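Local atomic coordinates of digeranylgeranylglycerophospholipid reductase (Sulfolobus acidocaldarius, PDB entry 4OPC), a protein that reduces the double bonds of geranylgeranyl chains in archaeal membrane lipid precursors, using one bound FAD per monomer. Residues T158-S163 with L269-R274; S163-L168 with I284-D289; K248-Y253 with V257-L262. One frame throughout, in Å; residues are numbered along the deposited sequence.

Interaction 1 of 3, residues T158-S163 with L269-R274. With FDA (dihydroflavine-adenine dinucleotide), chain B.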
loop_
_atom_site.group_PDB
_atom_site.type_symbol
_atom_site.label_atom_id
_atom_site.label_comp_id
_atom_site.label_asym_id
_atom_site.label_seq_id
_atom_site.Cartn_x
_atom_site.Cartn_y
_atom_site.Cartn_z
ATOM N N THR A 158 -1.099 12.258 1.048
ATOM C CA THR A 158 -2.430 12.424 1.635
ATOM C C THR A 158 -3.239 11.129 1.737
ATOM O O THR A 158 -4.421 11.147 2.094
ATOM C CB THR A 158 -3.264 13.457 0.847
ATOM O OG1 THR A 158 -3.472 12.969 -0.486
ATOM C CG2 THR A 158 -2.584 14.833 0.812
ATOM N N GLY A 159 -2.605 9.998 1.452
ATOM C CA GLY A 159 -3.305 8.720 1.455
ATOM C C GLY A 159 -4.346 8.602 0.352
ATOM O O GLY A 159 -4.277 9.304 -0.658
ATOM N N TYR A 160 -5.310 7.715 0.547
ATOM C CA TYR A 160 -6.317 7.464 -0.474
ATOM C C TYR A 160 -7.103 8.736 -0.831
ATOM O O TYR A 160 -7.630 8.859 -1.935
ATOM C CB TYR A 160 -7.265 6.351 -0.026
ATOM C CG TYR A 160 -8.372 6.050 -1.012
ATOM C CD1 TYR A 160 -8.191 5.141 -2.048
ATOM C CD2 TYR A 160 -9.596 6.686 -0.902
ATOM C CE1 TYR A 160 -9.218 4.873 -2.958
ATOM C CE2 TYR A 160 -10.607 6.443 -1.788
ATOM C CZ TYR A 160 -10.423 5.539 -2.811
ATOM O OH TYR A 160 -11.470 5.311 -3.683
ATOM N N SER A 161 -7.199 9.671 0.103
ATOM C CA SER A 161 -7.907 10.919 -0.177
ATOM C C SER A 161 -7.389 11.627 -1.425
ATOM O O SER A 161 -8.174 12.240 -2.146
ATOM C CB SER A 161 -7.857 11.878 1.025
ATOM O OG SER A 161 -6.619 12.565 1.115
ATOM N N ARG A 162 -6.080 11.542 -1.673
ATOM C CA ARG A 162 -5.459 12.230 -2.818
ATOM C C ARG A 162 -5.935 13.669 -2.881
ATOM O O ARG A 162 -6.233 14.201 -3.941
ATOM C CB ARG A 162 -5.770 11.498 -4.125
ATOM C CG ARG A 162 -5.207 10.101 -4.135
ATOM C CD ARG A 162 -5.872 9.266 -5.190
ATOM N NE ARG A 162 -7.139 8.720 -4.716
ATOM C CZ ARG A 162 -8.184 8.449 -5.490
ATOM N NH1 ARG A 162 -8.153 8.727 -6.790
ATOM N NH2 ARG A 162 -9.269 7.923 -4.950
ATOM N N SER A 163 -6.004 14.302 -1.715
ATOM C CA SER A 163 -6.777 15.527 -1.570
ATOM C C SER A 163 -6.083 16.797 -2.052
ATOM O O SER A 163 -6.697 17.870 -2.081
ATOM C CB SER A 163 -7.174 15.692 -0.110
ATOM O OG SER A 163 -6.012 15.839 0.690
ATOM N N LEU A 269 -10.511 2.770 2.525
ATOM C CA LEU A 269 -10.173 2.204 1.232
ATOM C C LEU A 269 -8.674 1.939 1.103
ATOM O O LEU A 269 -7.857 2.637 1.720
ATOM C CB LEU A 269 -10.664 3.135 0.123
ATOM C CG LEU A 269 -12.169 3.001 -0.154
ATOM C CD1 LEU A 269 -12.827 4.355 -0.311
ATOM C CD2 LEU A 269 -12.414 2.126 -1.385
ATOM N N VAL A 270 -8.325 0.932 0.312
ATOM C CA VAL A 270 -6.930 0.633 0.038
ATOM C C VAL A 270 -6.740 0.339 -1.460
ATOM O O VAL A 270 -7.393 -0.525 -2.029
ATOM C CB VAL A 270 -6.384 -0.479 0.986
ATOM C CG1 VAL A 270 -7.186 -1.749 0.852
ATOM C CG2 VAL A 270 -4.897 -0.751 0.749
ATOM N N PRO A 271 -5.851 1.092 -2.110
ATOM C CA PRO A 271 -5.608 0.799 -3.532
ATOM C C PRO A 271 -4.930 -0.554 -3.724
ATOM O O PRO A 271 -4.191 -1.006 -2.855
ATOM C CB PRO A 271 -4.689 1.939 -3.980
ATOM C CG PRO A 271 -3.995 2.388 -2.710
ATOM C CD PRO A 271 -4.966 2.145 -1.579
ATOM N N THR A 272 -5.215 -1.223 -4.840
ATOM C CA THR A 272 -4.642 -2.544 -5.096
ATOM C C THR A 272 -4.170 -2.655 -6.536
ATOM O O THR A 272 -4.600 -3.532 -7.268
ATOM C CB THR A 272 -5.672 -3.664 -4.844
ATOM O OG1 THR A 272 -6.789 -3.495 -5.731
ATOM C CG2 THR A 272 -6.178 -3.661 -3.397
ATOM N N ARG A 273 -3.268 -1.784 -6.949
ATOM C CA ARG A 273 -2.825 -1.744 -8.342
ATOM C C ARG A 273 -1.373 -1.294 -8.450
ATOM O O ARG A 273 -0.739 -0.940 -7.442
ATOM C CB ARG A 273 -3.708 -0.793 -9.158
ATOM C CG ARG A 273 -3.870 0.586 -8.543
ATOM C CD ARG A 273 -4.232 1.611 -9.632
ATOM N NE ARG A 273 -3.039 2.054 -10.357
ATOM C CZ ARG A 273 -3.042 2.981 -11.307
ATOM N NH1 ARG A 273 -1.896 3.383 -11.859
ATOM N NH2 ARG A 273 -4.188 3.523 -11.707
ATOM N N ARG A 274 -0.852 -1.317 -9.677
ATOM C CA ARG A 274 0.436 -0.715 -10.006
ATOM C C ARG A 274 0.473 0.741 -9.514
ATOM O O ARG A 274 -0.572 1.369 -9.330
ATOM C CB ARG A 274 0.636 -0.774 -11.519
ATOM C CG ARG A 274 -0.391 0.043 -12.275
ATOM C CD ARG A 274 -0.738 -0.574 -13.637
ATOM N NE ARG A 274 -1.754 0.238 -14.302
ATOM C CZ ARG A 274 -3.058 0.180 -14.045
ATOM N NH1 ARG A 274 -3.530 -0.660 -13.133
ATOM N NH2 ARG A 274 -3.894 0.971 -14.705
HETATM P PA FDA B . -2.428 7.461 5.427
HETATM O O1A FDA B . -3.841 7.458 4.991
HETATM O O2A FDA B . -2.045 6.546 6.583
HETATM O O5B FDA B . -2.017 8.936 5.831
HETATM C C5B FDA B . -2.468 10.063 5.054
HETATM C C4B FDA B . -2.439 11.268 5.955
HETATM O O4B FDA B . -2.694 12.455 5.175
HETATM C C3B FDA B . -3.472 11.258 7.087
HETATM O O3B FDA B . -2.836 11.334 8.361
HETATM C C2B FDA B . -4.393 12.449 6.757
HETATM O O2B FDA B . -4.879 13.102 7.919
HETATM C C1B FDA B . -3.464 13.347 5.955
HETATM N N9A FDA B . -4.084 14.272 5.014
HETATM C C8A FDA B . -4.893 13.957 3.950
HETATM N N7A FDA B . -5.240 14.991 3.219
HETATM C C5A FDA B . -4.607 16.058 3.840
HETATM C C6A FDA B . -4.531 17.428 3.523
HETATM N N6A FDA B . -5.080 17.969 2.434
HETATM N N1A FDA B . -3.773 18.210 4.315
HETATM C C2A FDA B . -3.185 17.666 5.386
HETATM N N3A FDA B . -3.151 16.386 5.763
HETATM C C4A FDA B . -3.864 15.624 4.924
HETATM N N1 FDA B . -0.780 -2.235 5.192
HETATM C C2 FDA B . 0.196 -2.972 5.813
HETATM O O2 FDA B . 1.384 -2.802 5.560
HETATM N N3 FDA B . -0.212 -3.883 6.753
HETATM C C4 FDA B . -1.509 -4.229 7.071
HETATM O O4 FDA B . -1.725 -4.966 8.030
HETATM C C4X FDA B . -2.474 -3.487 6.357
HETATM N N5 FDA B . -3.796 -3.711 6.610
HETATM C C5X FDA B . -4.746 -2.800 6.198
HETATM C C6 FDA B . -6.045 -2.868 6.681
HETATM C C7 FDA B . -6.995 -1.913 6.354
HETATM C C7M FDA B . -8.350 -1.963 7.010
HETATM C C8 FDA B . -6.652 -0.875 5.475
HETATM C C8M FDA B . -7.643 0.220 5.155
HETATM C C9 FDA B . -5.351 -0.812 4.969
HETATM C C9A FDA B . -4.391 -1.747 5.336
HETATM N N10 FDA B . -3.056 -1.691 4.878
HETATM C C10 FDA B . -2.098 -2.478 5.480
HETATM C "C1'" FDA B . -2.586 -0.590 3.999
HETATM C "C2'" FDA B . -1.896 0.510 4.827
HETATM O "O2'" FDA B . -2.668 0.825 5.989
HETATM C "C3'" FDA B . -1.733 1.783 3.992
HETATM O "O3'" FDA B . -1.192 1.420 2.729
HETATM C "C4'" FDA B . -0.791 2.840 4.585
HETATM O "O4'" FDA B . -1.085 3.096 5.958
HETATM C "C5'" FDA B . -0.843 4.126 3.794
HETATM O "O5'" FDA B . -0.031 5.131 4.434
HETATM P P FDA B . -0.054 6.625 3.890
HETATM O O1P FDA B . 0.883 7.390 4.732
HETATM O O2P FDA B . 0.137 6.675 2.382
HETATM O O3P FDA B . -1.559 7.120 4.113
#
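Tyr160 lays one face of its ring on Leu269, and the two side chains meet obliquely across that face. CB of Leu269 stands almost exactly over the middle of the Tyr160 ring, 3.6 Å from its centroid and only 2° off the ring normal, a CH-pi contact of nearly ideal geometry. The branch beyond it follows the ring outward: CD1 of Leu269 comes within 3.4 Å of CE2 of Tyr160, on the side that leads to the hydroxyl. The ring is swung away from the flavin nucleotide and across to strand 261-271 by a first torsion of 178°, which sets CG opposite the backbone N. Pro271 meets the ring more loosely and obliquely, CD of Pro271 lying 4.4 Å from CD1 of Tyr160.

The opposite face is covered from within its own loop. NH2 of Arg162 lies above it, offset toward the rim, while NE of Arg162 donates to O of Tyr160 at 2.8 Å, and NH1 is paired with Asp177. The guanidinium is not stacked flat but turns its edge to the ring, with CE2 of Tyr160 in its plane. With an alanine here, Leu269 is likely to lose the surface that CB and CD1 rest on, and NH2 of Arg162 the ring beneath it.

The rest of the loop turns to the cofactor. OG of Ser163 donates to N7A of the adenine at 2.8 Å, and OG of Ser161 donates to O of Thr158. Gly159, at positive phi, passes so near the diphosphate that a CB would collide with O1A. A loop that follows a Rossmann strand, here 153-156, and runs beside the dinucleotide is typical of FAD-binding folds; this one also ties that domain to the edge strand of the eight-stranded sheet.

Interaction 2 of 3, residues S163-L168 with I284-D289. With FDA (dihydroflavine-adenine dinucleotide), chain B.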
loop_
_atom_site.group_PDB
_atom_site.type_symbol
_atom_site.label_atom_id
_atom_site.label_comp_id
_atom_site.label_asym_id
_atom_site.label_seq_id
_atom_site.Cartn_x
_atom_site.Cartn_y
_atom_site.Cartn_z
ATOM N N SER A 163 -6.004 14.302 -1.715
ATOM C CA SER A 163 -6.777 15.527 -1.570
ATOM C C SER A 163 -6.083 16.797 -2.052
ATOM O O SER A 163 -6.697 17.870 -2.081
ATOM C CB SER A 163 -7.174 15.692 -0.110
ATOM O OG SER A 163 -6.012 15.839 0.690
ATOM N N PHE A 164 -4.811 16.689 -2.403
ATOM C CA PHE A 164 -4.085 17.820 -2.961
ATOM C C PHE A 164 -3.894 17.656 -4.463
ATOM O O PHE A 164 -4.287 18.525 -5.246
ATOM C CB PHE A 164 -2.747 17.960 -2.230
ATOM C CG PHE A 164 -1.923 19.145 -2.647
ATOM C CD1 PHE A 164 -2.132 20.384 -2.063
ATOM C CD2 PHE A 164 -0.911 19.012 -3.578
ATOM C CE1 PHE A 164 -1.346 21.469 -2.413
ATOM C CE2 PHE A 164 -0.131 20.104 -3.930
ATOM C CZ PHE A 164 -0.356 21.327 -3.344
ATOM N N ARG A 165 -3.324 16.528 -4.882
ATOM C CA ARG A 165 -3.068 16.324 -6.308
ATOM C C ARG A 165 -4.344 16.288 -7.146
ATOM O O ARG A 165 -4.313 16.637 -8.334
ATOM C CB ARG A 165 -2.202 15.085 -6.561
ATOM C CG ARG A 165 -2.864 13.743 -6.264
ATOM C CD ARG A 165 -1.840 12.632 -6.466
ATOM N NE ARG A 165 -2.397 11.281 -6.418
ATOM C CZ ARG A 165 -2.984 10.672 -7.442
ATOM N NH1 ARG A 165 -3.100 11.290 -8.613
ATOM N NH2 ARG A 165 -3.463 9.441 -7.293
ATOM N N SER A 166 -5.467 15.896 -6.544
ATOM C CA SER A 166 -6.726 15.858 -7.287
ATOM C C SER A 166 -7.225 17.255 -7.631
ATOM O O SER A 166 -8.162 17.403 -8.414
ATOM C CB SER A 166 -7.806 15.116 -6.511
ATOM O OG SER A 166 -8.107 15.783 -5.299
ATOM N N LYS A 167 -6.598 18.280 -7.052
ATOM C CA LYS A 167 -7.000 19.667 -7.291
ATOM C C LYS A 167 -6.132 20.353 -8.331
ATOM O O LYS A 167 -6.319 21.542 -8.611
ATOM C CB LYS A 167 -7.010 20.447 -5.974
ATOM C CG LYS A 167 -8.071 19.925 -5.012
ATOM C CD LYS A 167 -8.163 20.731 -3.733
ATOM C CE LYS A 167 -9.182 20.114 -2.794
ATOM N NZ LYS A 167 -9.429 20.971 -1.594
ATOM N N LEU A 168 -5.192 19.609 -8.907
ATOM C CA LEU A 168 -4.349 20.134 -9.972
ATOM C C LEU A 168 -5.057 19.963 -11.327
ATOM O O LEU A 168 -6.034 19.217 -11.423
ATOM C CB LEU A 168 -3.001 19.408 -9.954
ATOM C CG LEU A 168 -2.144 19.710 -8.729
ATOM C CD1 LEU A 168 -0.960 18.753 -8.655
ATOM C CD2 LEU A 168 -1.673 21.154 -8.782
ATOM N N ILE A 284 6.515 18.529 -7.638
ATOM C CA ILE A 284 5.713 17.631 -6.799
ATOM C C ILE A 284 6.118 16.171 -6.945
ATOM O O ILE A 284 6.426 15.698 -8.049
ATOM C CB ILE A 284 4.209 17.795 -7.095
ATOM C CG1 ILE A 284 3.371 16.901 -6.183
ATOM C CG2 ILE A 284 3.907 17.560 -8.587
ATOM C CD1 ILE A 284 1.874 17.224 -6.210
ATOM N N ILE A 285 6.125 15.472 -5.816
ATOM C CA ILE A 285 6.267 14.016 -5.778
ATOM C C ILE A 285 5.096 13.463 -4.981
ATOM O O ILE A 285 4.674 14.077 -3.990
ATOM C CB ILE A 285 7.606 13.601 -5.145
ATOM C CG1 ILE A 285 8.750 13.850 -6.133
ATOM C CG2 ILE A 285 7.575 12.131 -4.662
ATOM C CD1 ILE A 285 10.132 13.656 -5.514
ATOM N N VAL A 286 4.557 12.321 -5.415
ATOM C CA VAL A 286 3.442 11.667 -4.751
ATOM C C VAL A 286 3.899 10.333 -4.175
ATOM O O VAL A 286 4.600 9.571 -4.846
ATOM C CB VAL A 286 2.302 11.427 -5.759
ATOM C CG1 VAL A 286 1.109 10.770 -5.078
ATOM C CG2 VAL A 286 1.898 12.741 -6.409
ATOM N N ILE A 287 3.513 10.054 -2.931
ATOM C CA ILE A 287 3.959 8.844 -2.238
ATOM C C ILE A 287 2.815 8.161 -1.485
ATOM O O ILE A 287 1.720 8.726 -1.330
ATOM C CB ILE A 287 5.141 9.121 -1.278
ATOM C CG1 ILE A 287 4.724 10.095 -0.176
ATOM C CG2 ILE A 287 6.352 9.656 -2.036
ATOM C CD1 ILE A 287 5.796 10.283 0.892
ATOM N N GLY A 288 3.059 6.938 -1.024
ATOM C CA GLY A 288 2.073 6.211 -0.243
ATOM C C GLY A 288 0.800 5.871 -1.001
ATOM O O GLY A 288 0.799 5.763 -2.241
ATOM N N ASP A 289 -0.292 5.706 -0.261
ATOM C CA ASP A 289 -1.565 5.364 -0.892
ATOM C C ASP A 289 -1.968 6.373 -1.970
ATOM O O ASP A 289 -2.615 5.990 -2.947
ATOM C CB ASP A 289 -2.713 5.270 0.127
ATOM C CG ASP A 289 -2.671 4.009 0.985
ATOM O OD1 ASP A 289 -1.793 3.145 0.786
ATOM O OD2 ASP A 289 -3.552 3.889 1.873
HETATM P PA FDA B . -2.428 7.461 5.427
HETATM O O1A FDA B . -3.841 7.458 4.991
HETATM O O2A FDA B . -2.045 6.546 6.583
HETATM O O5B FDA B . -2.017 8.936 5.831
HETATM C C5B FDA B . -2.468 10.063 5.054
HETATM C C4B FDA B . -2.439 11.268 5.955
HETATM O O4B FDA B . -2.694 12.455 5.175
HETATM C C3B FDA B . -3.472 11.258 7.087
HETATM O O3B FDA B . -2.836 11.334 8.361
HETATM C C2B FDA B . -4.393 12.449 6.757
HETATM O O2B FDA B . -4.879 13.102 7.919
HETATM C C1B FDA B . -3.464 13.347 5.955
HETATM N N9A FDA B . -4.084 14.272 5.014
HETATM C C8A FDA B . -4.893 13.957 3.950
HETATM N N7A FDA B . -5.240 14.991 3.219
HETATM C C5A FDA B . -4.607 16.058 3.840
HETATM C C6A FDA B . -4.531 17.428 3.523
HETATM N N6A FDA B . -5.080 17.969 2.434
HETATM N N1A FDA B . -3.773 18.210 4.315
HETATM C C2A FDA B . -3.185 17.666 5.386
HETATM N N3A FDA B . -3.151 16.386 5.763
HETATM C C4A FDA B . -3.864 15.624 4.924
HETATM N N1 FDA B . -0.780 -2.235 5.192
HETATM C C2 FDA B . 0.196 -2.972 5.813
HETATM O O2 FDA B . 1.384 -2.802 5.560
HETATM N N3 FDA B . -0.212 -3.883 6.753
HETATM C C4 FDA B . -1.509 -4.229 7.071
HETATM O O4 FDA B . -1.725 -4.966 8.030
HETATM C C4X FDA B . -2.474 -3.487 6.357
HETATM N N5 FDA B . -3.796 -3.711 6.610
HETATM C C5X FDA B . -4.746 -2.800 6.198
HETATM C C6 FDA B . -6.045 -2.868 6.681
HETATM C C7 FDA B . -6.995 -1.913 6.354
HETATM C C7M FDA B . -8.350 -1.963 7.010
HETATM C C8 FDA B . -6.652 -0.875 5.475
HETATM C C8M FDA B . -7.643 0.220 5.155
HETATM C C9 FDA B . -5.351 -0.812 4.969
HETATM C C9A FDA B . -4.391 -1.747 5.336
HETATM N N10 FDA B . -3.056 -1.691 4.878
HETATM C C10 FDA B . -2.098 -2.478 5.480
HETATM C "C1'" FDA B . -2.586 -0.590 3.999
HETATM C "C2'" FDA B . -1.896 0.510 4.827
HETATM O "O2'" FDA B . -2.668 0.825 5.989
HETATM C "C3'" FDA B . -1.733 1.783 3.992
HETATM O "O3'" FDA B . -1.192 1.420 2.729
HETATM C "C4'" FDA B . -0.791 2.840 4.585
HETATM O "O4'" FDA B . -1.085 3.096 5.958
HETATM C "C5'" FDA B . -0.843 4.126 3.794
HETATM O "O5'" FDA B . -0.031 5.131 4.434
HETATM P P FDA B . -0.054 6.625 3.890
HETATM O O1P FDA B . 0.883 7.390 4.732
HETATM O O2P FDA B . 0.137 6.675 2.382
HETATM O O3P FDA B . -1.559 7.120 4.113
#
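Two neighbouring parallel strands of the Rossmann-type sheet lead into this contact: residues 163-168 belong to the loop that follows strand 153-156, and residues 284-289 comprise strand 284-286 and its exit toward the cofactor. Above that strand, Ile284 and Val286 point at the loop and receive three of its side chains.

CD1 of Ile284 is shared by two of them. It lies at the edge of the Phe164 ring, near the ring plane and 4.2 Å from CE2, the two side chains sliding past each other in opposite directions. Leu168 approaches tip to tip, its CD1 4.0 Å from CD1 of Ile284. Further along the strand, Arg165 crosses Val286 at about a right angle, placing its CD 3.7 Å from CG2 of Val286. Its first torsion sets CG between the backbone N and the carbonyl carbon (chi1 69°), and from there the chain runs extended to NE, carrying the guanidinium past the valine. There NH2 donates to O of Ser290, and NH1 to the carbonyls of Glu176 and Ile174, so a buried charged group finds backbone oxygens while its aliphatic part packs on the strand.

Beyond the strand, the 284-289 segment turns from the loop to the cofactor. Asp289 N donates to O2P of the flavin nucleotide at 2.8 Å, and OD1 of Asp289 accepts from the ribityl O3' at 2.7 Å, gripping phosphate and ribityl chain together. Gly288 has positive phi, and a CB there would strike O2P.

Around this buried layer, Pro126 and Phe128 of strand 121-129 cover Leu168, and Pro126 also touches Phe164. On the other face of strand 284-286, Ile285 turns to Ala312 and Ala315 of helix 302-322, while its backbone pairs with strand 153-156.

Interaction 3 of 3, residues K248-Y253 with V257-L262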
loop_
_atom_site.group_PDB
_atom_site.type_symbol
_atom_site.label_atom_id
_atom_site.label_comp_id
_atom_site.label_asym_id
_atom_site.label_seq_id
_atom_site.Cartn_x
_atom_site.Cartn_y
_atom_site.Cartn_z
ATOM N N LYS A 248 -21.800 -10.645 9.719
ATOM C CA LYS A 248 -22.335 -11.950 9.350
ATOM C C LYS A 248 -21.317 -13.074 9.541
ATOM O O LYS A 248 -21.671 -14.161 10.006
ATOM C CB LYS A 248 -22.830 -11.933 7.900
ATOM C CG LYS A 248 -23.532 -13.210 7.467
ATOM C CD LYS A 248 -24.083 -13.082 6.053
ATOM C CE LYS A 248 -24.881 -14.313 5.650
ATOM N NZ LYS A 248 -26.069 -14.516 6.523
ATOM N N TYR A 249 -20.056 -12.805 9.215
ATOM C CA TYR A 249 -19.065 -13.880 9.154
ATOM C C TYR A 249 -17.981 -13.847 10.240
ATOM O O TYR A 249 -17.137 -14.735 10.282
ATOM C CB TYR A 249 -18.433 -13.944 7.760
ATOM C CG TYR A 249 -19.442 -14.227 6.674
ATOM C CD1 TYR A 249 -20.136 -15.427 6.655
ATOM C CD2 TYR A 249 -19.705 -13.294 5.678
ATOM C CE1 TYR A 249 -21.070 -15.696 5.669
ATOM C CE2 TYR A 249 -20.636 -13.553 4.683
ATOM C CZ TYR A 249 -21.314 -14.761 4.685
ATOM O OH TYR A 249 -22.245 -15.044 3.708
ATOM N N LEU A 250 -18.011 -12.851 11.123
ATOM C CA LEU A 250 -16.995 -12.748 12.178
ATOM C C LEU A 250 -16.793 -14.055 12.960
ATOM O O LEU A 250 -15.654 -14.475 13.188
ATOM C CB LEU A 250 -17.323 -11.609 13.152
ATOM C CG LEU A 250 -16.358 -11.469 14.340
ATOM C CD1 LEU A 250 -14.953 -11.182 13.850
ATOM C CD2 LEU A 250 -16.812 -10.405 15.338
ATOM N N ASP A 251 -17.889 -14.710 13.328
ATOM C CA ASP A 251 -17.816 -15.936 14.130
ATOM C C ASP A 251 -17.065 -17.083 13.437
ATOM O O ASP A 251 -16.513 -17.957 14.105
ATOM C CB ASP A 251 -19.214 -16.418 14.523
ATOM C CG ASP A 251 -19.889 -15.515 15.538
ATOM O OD1 ASP A 251 -19.215 -14.634 16.120
ATOM O OD2 ASP A 251 -21.105 -15.699 15.768
ATOM N N LYS A 252 -17.068 -17.090 12.108
ATOM C CA LYS A 252 -16.349 -18.095 11.348
ATOM C C LYS A 252 -14.848 -17.961 11.587
ATOM O O LYS A 252 -14.140 -18.963 11.702
ATOM C CB LYS A 252 -16.665 -17.936 9.861
ATOM C CG LYS A 252 -16.334 -19.133 8.993
ATOM C CD LYS A 252 -16.847 -18.902 7.577
ATOM C CE LYS A 252 -16.700 -20.142 6.711
ATOM N NZ LYS A 252 -15.312 -20.676 6.713
ATOM N N TYR A 253 -14.371 -16.729 11.686
ATOM C CA TYR A 253 -12.935 -16.467 11.717
ATOM C C TYR A 253 -12.404 -16.092 13.092
ATOM O O TYR A 253 -11.203 -16.192 13.346
ATOM C CB TYR A 253 -12.584 -15.394 10.691
ATOM C CG TYR A 253 -13.088 -15.783 9.328
ATOM C CD1 TYR A 253 -12.498 -16.829 8.632
ATOM C CD2 TYR A 253 -14.178 -15.141 8.757
ATOM C CE1 TYR A 253 -12.968 -17.214 7.395
ATOM C CE2 TYR A 253 -14.661 -15.522 7.514
ATOM C CZ TYR A 253 -14.045 -16.559 6.843
ATOM O OH TYR A 253 -14.514 -16.955 5.612
ATOM N N VAL A 257 -13.384 -14.250 20.165
ATOM C CA VAL A 257 -13.301 -12.859 20.617
ATOM C C VAL A 257 -14.405 -12.504 21.602
ATOM O O VAL A 257 -15.496 -13.064 21.572
ATOM C CB VAL A 257 -13.329 -11.846 19.458
ATOM C CG1 VAL A 257 -12.070 -11.976 18.618
ATOM C CG2 VAL A 257 -14.583 -12.017 18.610
ATOM N N ASP A 258 -14.101 -11.558 22.480
ATOM C CA ASP A 258 -15.084 -11.029 23.402
ATOM C C ASP A 258 -15.645 -9.755 22.777
ATOM O O ASP A 258 -14.986 -8.710 22.771
ATOM C CB ASP A 258 -14.417 -10.725 24.737
ATOM C CG ASP A 258 -15.408 -10.346 25.808
ATOM O OD1 ASP A 258 -16.491 -9.837 25.465
ATOM O OD2 ASP A 258 -15.104 -10.561 26.997
ATOM N N LYS A 259 -16.861 -9.841 22.245
ATOM C CA LYS A 259 -17.460 -8.718 21.526
ATOM C C LYS A 259 -17.877 -7.564 22.441
ATOM O O LYS A 259 -18.356 -6.530 21.966
ATOM C CB LYS A 259 -18.638 -9.186 20.668
ATOM C CG LYS A 259 -18.218 -9.960 19.421
ATOM C CD LYS A 259 -19.367 -10.089 18.434
ATOM C CE LYS A 259 -20.049 -11.432 18.557
ATOM N NZ LYS A 259 -19.154 -12.516 18.077
ATOM N N SER A 260 -17.691 -7.739 23.746
ATOM C CA SER A 260 -17.919 -6.653 24.694
ATOM C C SER A 260 -16.619 -5.912 25.022
ATOM O O SER A 260 -16.654 -4.877 25.684
ATOM C CB SER A 260 -18.566 -7.177 25.978
ATOM O OG SER A 260 -17.607 -7.755 26.845
ATOM N N LYS A 261 -15.485 -6.437 24.552
ATOM C CA LYS A 261 -14.193 -5.820 24.847
ATOM C C LYS A 261 -13.451 -5.402 23.578
ATOM O O LYS A 261 -12.398 -5.932 23.215
ATOM C CB LYS A 261 -13.338 -6.714 25.741
ATOM C CG LYS A 261 -13.975 -6.981 27.103
ATOM C CD LYS A 261 -14.467 -5.683 27.747
ATOM C CE LYS A 261 -15.051 -5.910 29.140
ATOM N NZ LYS A 261 -16.282 -6.744 29.140
ATOM N N LEU A 262 -14.031 -4.424 22.915
ATOM C CA LEU A 262 -13.462 -3.870 21.702
ATOM C C LEU A 262 -12.540 -2.672 22.020
ATOM O O LEU A 262 -12.882 -1.810 22.844
ATOM C CB LEU A 262 -14.609 -3.472 20.784
ATOM C CG LEU A 262 -14.282 -2.931 19.400
ATOM C CD1 LEU A 262 -15.346 -3.387 18.416
ATOM C CD2 LEU A 262 -14.200 -1.416 19.441
#
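NZ of Lys259 donates to OD1 of Asp251 at 2.9 Å, a salt bridge between helix 242-253 and the corner between two strands. The ammonium comes to the syn lone pair of OD1, on the side of the other carboxylate oxygen. The side chains cross at about a right angle: the lysine is bent at its last two torsions (chi3 -98°, chi4 -69°), which turns NZ toward the carboxylate.

A second polar cluster shapes the corner. OD1 of Asp258 accepts from N of Ser260 at 3.0 Å, an Asx turn, and also from OG of Ser260 at 2.7 Å, both donors approaching from the same face of the carboxylate plane. The backbone bond from Lys261 N to Asp258 O closes a type I turn, so side chain and main chain fix the same corner.

Inward from the salt bridge, toward the sheet, the contact is apolar. Leu250 and Lys259 reach toward each other tip to tip, with CD2 of Leu250 4.0 Å from CD of Lys259. The same methyl lies 4.3 Å from CG2 of Val257. Leu250 also touches Trp217 and Val229, and Val257 touches Val227, continuing the layer onto the sheet.

Lys259 therefore works in two ways, its methylenes extending the leucine's apolar surface and its ammonium pairing with an exposed carboxylate, so solvent probably weakens the electrostatic part.

Burial sorts the three contacts by chemistry. Interaction 2 is wholly buried and joins its segments by apolar packing; interaction 1 is partly buried and rests on an aromatic face; interaction 3, at the periphery, adds a salt bridge between exposed residues. Interactions 1 and 2 adjoin, with centres about 10 Å apart. They share Ser163, both touch the flavin nucleotide, and meet where N of Tyr160 lies 3.6 Å from CB of Asp289. Strand 261-271 serves both interactions 1 and 3, yet their nearest atoms are about 17 Å apart. Interactions 2 and 3 lie on opposite sides of the chain's centre, the latter away from the cofactor and lipid sites.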